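Local coordinates for beta-N-acetylglucosaminidase-like protein Glycoside hydrolase family 20 (Flavobacterium johnsoniae, PDB 6YHH), which probably hydrolyses terminal beta-linked N-acetylhexosamine residues from chitin-derived oligosaccharides, as a family 20 chitobiase of bacterial chitin breakdown, at residues Glu458-Ala470 with Leu491-His505. Residues are numbered along the deposited sequence; the frame is centred on the assembly and turned at random.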
loop_
_atom_site.group_PDB
_atom_site.type_symbol
_atom_site.label_atom_id
_atom_site.label_comp_id
_atom_site.label_asym_id
_atom_site.label_seq_id
_atom_site.Cartn_x
_atom_site.Cartn_y
_atom_site.Cartn_z
ATOM N N GLU A 458 6.652 -2.073 5.076
ATOM C CA GLU A 458 7.122 -1.414 3.837
ATOM C C GLU A 458 8.034 -2.268 3.011
ATOM O O GLU A 458 7.993 -2.279 1.759
ATOM C CB GLU A 458 7.738 -0.031 4.136
ATOM C CG GLU A 458 6.694 0.938 4.750
ATOM C CD GLU A 458 6.360 0.760 6.194
ATOM O OE1 GLU A 458 7.134 0.169 6.969
ATOM O OE2 GLU A 458 5.147 1.072 6.464
ATOM N N THR A 459 8.943 -2.980 3.648
ATOM C CA THR A 459 9.932 -3.738 2.916
ATOM C C THR A 459 9.612 -5.264 2.774
ATOM O O THR A 459 10.301 -5.940 2.022
ATOM C CB THR A 459 11.380 -3.641 3.459
ATOM O OG1 THR A 459 11.431 -4.154 4.790
ATOM C CG2 THR A 459 11.805 -2.216 3.532
ATOM N N PHE A 460 8.565 -5.721 3.451
ATOM C CA PHE A 460 8.131 -7.127 3.485
ATOM C C PHE A 460 8.055 -7.740 2.078
ATOM O O PHE A 460 8.733 -8.734 1.766
ATOM C CB PHE A 460 6.751 -7.238 4.123
ATOM C CG PHE A 460 6.308 -8.652 4.314
ATOM C CD1 PHE A 460 6.675 -9.333 5.460
ATOM C CD2 PHE A 460 5.484 -9.295 3.402
ATOM C CE1 PHE A 460 6.351 -10.640 5.687
ATOM C CE2 PHE A 460 5.115 -10.605 3.588
ATOM C CZ PHE A 460 5.500 -11.291 4.751
ATOM N N ASP A 461 7.304 -7.100 1.183
ATOM C CA ASP A 461 7.120 -7.681 -0.156
ATOM C C ASP A 461 8.445 -7.754 -0.974
ATOM O O ASP A 461 8.647 -8.759 -1.712
ATOM C CB ASP A 461 6.082 -6.920 -0.953
ATOM C CG ASP A 461 4.701 -7.003 -0.401
ATOM O OD1 ASP A 461 4.460 -7.824 0.450
ATOM O OD2 ASP A 461 3.836 -6.191 -0.908
ATOM N N SER A 462 9.365 -6.782 -0.771
ATOM C CA SER A 462 10.636 -6.815 -1.454
ATOM C C SER A 462 11.495 -8.005 -1.038
ATOM O O SER A 462 12.432 -8.422 -1.768
ATOM C CB SER A 462 11.446 -5.532 -1.229
ATOM O OG SER A 462 11.977 -5.411 0.042
ATOM N N ARG A 463 11.282 -8.472 0.165
ATOM C CA ARG A 463 11.986 -9.686 0.655
ATOM C C ARG A 463 11.299 -10.967 0.135
ATOM O O ARG A 463 11.955 -11.944 -0.308
ATOM C CB ARG A 463 12.069 -9.639 2.197
ATOM C CG ARG A 463 13.296 -8.857 2.691
ATOM C CD ARG A 463 13.454 -7.444 2.171
ATOM N NE ARG A 463 14.755 -6.893 2.562
ATOM C CZ ARG A 463 15.492 -6.100 1.768
ATOM N NH1 ARG A 463 14.987 -5.590 0.636
ATOM N NH2 ARG A 463 16.732 -5.732 2.173
ATOM N N VAL A 464 9.978 -11.023 0.209
ATOM C CA VAL A 464 9.230 -12.244 -0.189
ATOM C C VAL A 464 9.264 -12.488 -1.691
ATOM O O VAL A 464 9.449 -13.632 -2.109
ATOM C CB VAL A 464 7.788 -12.207 0.344
ATOM C CG1 VAL A 464 7.008 -13.447 -0.045
ATOM C CG2 VAL A 464 7.868 -12.109 1.847
ATOM N N TRP A 465 9.083 -11.440 -2.472
ATOM C CA TRP A 465 8.864 -11.507 -3.949
ATOM C C TRP A 465 9.978 -10.807 -4.653
ATOM O O TRP A 465 10.402 -9.707 -4.223
ATOM C CB TRP A 465 7.518 -10.854 -4.299
ATOM C CG TRP A 465 6.369 -11.454 -3.480
ATOM C CD1 TRP A 465 5.707 -10.888 -2.386
ATOM C CD2 TRP A 465 5.790 -12.765 -3.649
ATOM N NE1 TRP A 465 4.792 -11.798 -1.884
ATOM C CE2 TRP A 465 4.824 -12.944 -2.649
ATOM C CE3 TRP A 465 6.062 -13.854 -4.543
ATOM C CZ2 TRP A 465 4.128 -14.124 -2.498
ATOM C CZ3 TRP A 465 5.330 -15.015 -4.414
ATOM C CH2 TRP A 465 4.370 -15.152 -3.358
ATOM N N PRO A 466 10.479 -11.365 -5.787
ATOM C CA PRO A 466 9.895 -12.495 -6.468
ATOM C C PRO A 466 10.480 -13.851 -6.112
ATOM O O PRO A 466 10.088 -14.872 -6.726
ATOM C CB PRO A 466 10.192 -12.197 -7.933
ATOM C CG PRO A 466 11.563 -11.559 -7.842
ATOM C CD PRO A 466 11.506 -10.710 -6.582
ATOM N N ARG A 467 11.360 -13.968 -5.146
ATOM C CA ARG A 467 11.948 -15.253 -4.843
ATOM C C ARG A 467 10.958 -16.335 -4.461
ATOM O O ARG A 467 11.175 -17.529 -4.808
ATOM C CB ARG A 467 13.106 -15.191 -3.833
ATOM C CG ARG A 467 14.342 -14.416 -4.329
ATOM C CD ARG A 467 15.513 -14.236 -3.361
ATOM N NE ARG A 467 15.012 -13.395 -2.254
ATOM C CZ ARG A 467 15.290 -13.556 -0.990
ATOM N NH1 ARG A 467 16.218 -14.391 -0.593
ATOM N NH2 ARG A 467 14.605 -12.845 -0.099
ATOM N N THR A 468 9.895 -16.002 -3.739
ATOM C CA THR A 468 8.915 -16.991 -3.367
ATOM C C THR A 468 8.154 -17.567 -4.588
ATOM O O THR A 468 7.619 -18.652 -4.518
ATOM C CB THR A 468 8.006 -16.433 -2.280
ATOM O OG1 THR A 468 8.895 -16.085 -1.186
ATOM C CG2 THR A 468 6.965 -17.438 -1.848
ATOM N N ALA A 469 8.169 -16.820 -5.693
ATOM C CA ALA A 469 7.556 -17.319 -6.957
ATOM C C ALA A 469 8.345 -18.468 -7.527
ATOM O O ALA A 469 7.757 -19.437 -8.006
ATOM C CB ALA A 469 7.290 -16.206 -7.937
ATOM N N ALA A 470 9.686 -18.420 -7.407
ATOM C CA ALA A 470 10.531 -19.551 -7.782
ATOM C C ALA A 470 10.318 -20.755 -6.851
ATOM O O ALA A 470 10.268 -21.879 -7.287
ATOM C CB ALA A 470 11.983 -19.119 -7.857
ATOM N N LEU A 491 10.604 -15.339 -14.685
ATOM C CA LEU A 491 10.271 -14.678 -13.386
ATOM C C LEU A 491 10.009 -13.180 -13.555
ATOM O O LEU A 491 9.256 -12.578 -12.772
ATOM C CB LEU A 491 11.453 -14.883 -12.482
ATOM C CG LEU A 491 11.264 -14.510 -11.022
ATOM C CD1 LEU A 491 10.253 -15.384 -10.365
ATOM C CD2 LEU A 491 12.582 -14.618 -10.256
ATOM N N GLU A 492 10.647 -12.550 -14.539
ATOM C CA GLU A 492 10.578 -11.118 -14.721
ATOM C C GLU A 492 9.120 -10.659 -14.929
ATOM O O GLU A 492 8.629 -9.747 -14.251
ATOM C CB GLU A 492 11.415 -10.611 -15.870
ATOM C CG GLU A 492 12.892 -10.904 -15.834
ATOM C CD GLU A 492 13.636 -10.227 -16.993
ATOM O OE1 GLU A 492 12.926 -9.733 -18.001
ATOM O OE2 GLU A 492 14.927 -10.182 -16.884
ATOM N N SER A 493 8.393 -11.324 -15.816
ATOM C CA SER A 493 7.009 -10.932 -16.045
ATOM C C SER A 493 6.073 -11.366 -14.922
ATOM O O SER A 493 5.120 -10.659 -14.615
ATOM C CB SER A 493 6.477 -11.449 -17.397
ATOM O OG SER A 493 6.482 -12.843 -17.433
ATOM N N VAL A 494 6.353 -12.493 -14.300
ATOM C CA VAL A 494 5.585 -12.935 -13.133
ATOM C C VAL A 494 5.691 -11.877 -12.022
ATOM O O VAL A 494 4.660 -11.484 -11.431
ATOM C CB VAL A 494 6.141 -14.306 -12.662
ATOM C CG1 VAL A 494 5.491 -14.730 -11.363
ATOM C CG2 VAL A 494 5.893 -15.403 -13.707
ATOM N N SER A 495 6.900 -11.414 -11.765
ATOM C CA SER A 495 7.115 -10.424 -10.720
ATOM C C SER A 495 6.396 -9.092 -11.033
ATOM O O SER A 495 5.744 -8.493 -10.167
ATOM C CB SER A 495 8.611 -10.177 -10.571
ATOM O OG SER A 495 8.870 -9.241 -9.502
ATOM N N PHE A 496 6.501 -8.653 -12.289
ATOM C CA PHE A 496 5.781 -7.480 -12.752
ATOM C C PHE A 496 4.287 -7.594 -12.563
ATOM O O PHE A 496 3.657 -6.694 -11.970
ATOM C CB PHE A 496 6.170 -7.282 -14.185
ATOM C CG PHE A 496 5.168 -6.611 -15.084
ATOM C CD1 PHE A 496 4.695 -5.364 -14.813
ATOM C CD2 PHE A 496 4.864 -7.167 -16.315
ATOM C CE1 PHE A 496 3.803 -4.746 -15.637
ATOM C CE2 PHE A 496 3.982 -6.550 -17.224
ATOM C CZ PHE A 496 3.480 -5.293 -16.891
ATOM N N ARG A 497 3.691 -8.710 -12.982
ATOM C CA ARG A 497 2.232 -8.845 -12.898
ATOM C C ARG A 497 1.689 -8.947 -11.486
ATOM O O ARG A 497 0.531 -8.659 -11.233
ATOM C CB ARG A 497 1.737 -9.932 -13.838
ATOM C CG ARG A 497 1.894 -9.565 -15.309
ATOM C CD ARG A 497 1.125 -8.288 -15.721
ATOM N NE ARG A 497 1.160 -8.132 -17.201
ATOM C CZ ARG A 497 0.693 -7.049 -17.813
ATOM N NH1 ARG A 497 0.150 -6.058 -17.100
ATOM N NH2 ARG A 497 0.806 -6.909 -19.134
ATOM N N LEU A 498 2.542 -9.339 -10.514
ATOM C CA LEU A 498 2.096 -9.318 -9.135
ATOM C C LEU A 498 1.755 -7.892 -8.670
ATOM O O LEU A 498 0.985 -7.741 -7.695
ATOM C CB LEU A 498 3.136 -9.966 -8.192
ATOM C CG LEU A 498 3.438 -11.433 -8.315
ATOM C CD1 LEU A 498 4.644 -11.789 -7.466
ATOM C CD2 LEU A 498 2.229 -12.244 -7.855
ATOM N N GLU A 499 2.261 -6.866 -9.355
ATOM C CA GLU A 499 1.994 -5.501 -8.891
ATOM C C GLU A 499 0.540 -5.144 -8.942
ATOM O O GLU A 499 0.073 -4.293 -8.175
ATOM C CB GLU A 499 2.770 -4.469 -9.685
ATOM C CG GLU A 499 4.285 -4.463 -9.466
ATOM C CD GLU A 499 4.928 -3.231 -10.002
ATOM O OE1 GLU A 499 4.812 -2.991 -11.197
ATOM O OE2 GLU A 499 5.415 -2.456 -9.134
ATOM N N GLU A 500 -0.222 -5.793 -9.831
ATOM C CA GLU A 500 -1.641 -5.517 -9.871
ATOM C C GLU A 500 -2.391 -5.948 -8.632
ATOM O O GLU A 500 -3.512 -5.521 -8.444
ATOM C CB GLU A 500 -2.294 -6.128 -11.128
ATOM C CG GLU A 500 -2.490 -7.634 -11.014
ATOM C CD GLU A 500 -2.760 -8.363 -12.332
ATOM O OE1 GLU A 500 -2.599 -7.754 -13.413
ATOM O OE2 GLU A 500 -3.072 -9.575 -12.217
ATOM N N LEU A 501 -1.777 -6.790 -7.825
ATOM C CA LEU A 501 -2.381 -7.269 -6.601
ATOM C C LEU A 501 -1.912 -6.407 -5.391
ATOM O O LEU A 501 -2.238 -6.703 -4.245
ATOM C CB LEU A 501 -1.918 -8.731 -6.374
ATOM C CG LEU A 501 -2.287 -9.665 -7.523
ATOM C CD1 LEU A 501 -1.682 -11.060 -7.302
ATOM C CD2 LEU A 501 -3.765 -9.701 -7.799
ATOM N N GLY A 502 -1.211 -5.316 -5.656
ATOM C CA GLY A 502 -0.755 -4.396 -4.612
ATOM C C GLY A 502 0.612 -4.692 -4.068
ATOM O O GLY A 502 1.109 -3.978 -3.182
ATOM N N LEU A 503 1.266 -5.736 -4.561
ATOM C CA LEU A 503 2.582 -6.077 -3.996
ATOM C C LEU A 503 3.576 -4.955 -4.221
ATOM O O LEU A 503 3.609 -4.300 -5.275
ATOM C CB LEU A 503 3.131 -7.431 -4.608
ATOM C CG LEU A 503 2.612 -8.736 -3.964
ATOM C CD1 LEU A 503 2.567 -8.887 -2.491
ATOM C CD2 LEU A 503 1.122 -8.821 -4.272
ATOM N N THR A 504 4.413 -4.678 -3.238
ATOM C CA THR A 504 5.168 -3.418 -3.184
ATOM C C THR A 504 6.617 -3.639 -3.490
ATOM O O THR A 504 7.428 -2.739 -3.313
ATOM C CB THR A 504 5.143 -2.775 -1.791
ATOM O OG1 THR A 504 5.862 -3.569 -0.820
ATOM C CG2 THR A 504 3.717 -2.586 -1.251
ATOM N N HIS A 505 6.983 -4.838 -3.928
ATOM C CA HIS A 505 8.417 -5.157 -4.065
ATOM C C HIS A 505 9.210 -4.188 -4.964
ATOM O O HIS A 505 10.327 -3.804 -4.644
ATOM C CB HIS A 505 8.644 -6.595 -4.494
ATOM C CG HIS A 505 7.860 -7.012 -5.685
ATOM N ND1 HIS A 505 6.484 -6.963 -5.712
ATOM C CD2 HIS A 505 8.243 -7.538 -6.877
ATOM C CE1 HIS A 505 6.063 -7.357 -6.896
ATOM N NE2 HIS A 505 7.108 -7.786 -7.595
HETATM O O HOH W 1 5.577 -4.789 1.614
HETATM O O HOH W 2 8.513 -3.793 -0.379
#
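OD2 of Asp-461 is held by two partners: it accepts a hydrogen bond from the backbone N of Thr-504 at 2.8 Å (N-H...O 148°), through its anti lone pair, and forms a salt bridge with Arg-165 of helix 160-172. A chi1 of -66° puts CG beside the backbone N and so aims the short carboxylate at the 503-504 backbone. The Leu-503 side chain crosses it at about a right angle, CD1 3.4 Å from OD2. With an alanine here, Arg-165 and the amide of Thr-504 would probably both lose this partner. Two waters link OG1 of Thr-504, 2.7 Å from each, to the backbone N of Asp-461 and, weakly, of Ser-462. Segment 458-470 follows barrel strand 443-450 of the TIM-barrel catalytic domain; helix 484-497 and the turns after it together pack against 458-470. Trp-465 points toward the other segment, its large flat ring reaching two leucines: CE3 meets CD1 of Leu-498, CD1 and NE1 that of Leu-503, while its CB lies over one face of the His-505 ring in a CH-pi contact, 4.2 Å from the centroid. NE2 of His-505 donates in its ring plane to Ser-495 O at 3.0 Å, tying the turn to the helix. After the cis peptide that precedes it, Pro-466 sets CB on OG of Ser-495 (3.6 Å) and crosses Leu-491 at about a right angle; small Ala-469 lets Leu-491 CD1 within 3.9 Å of its CB.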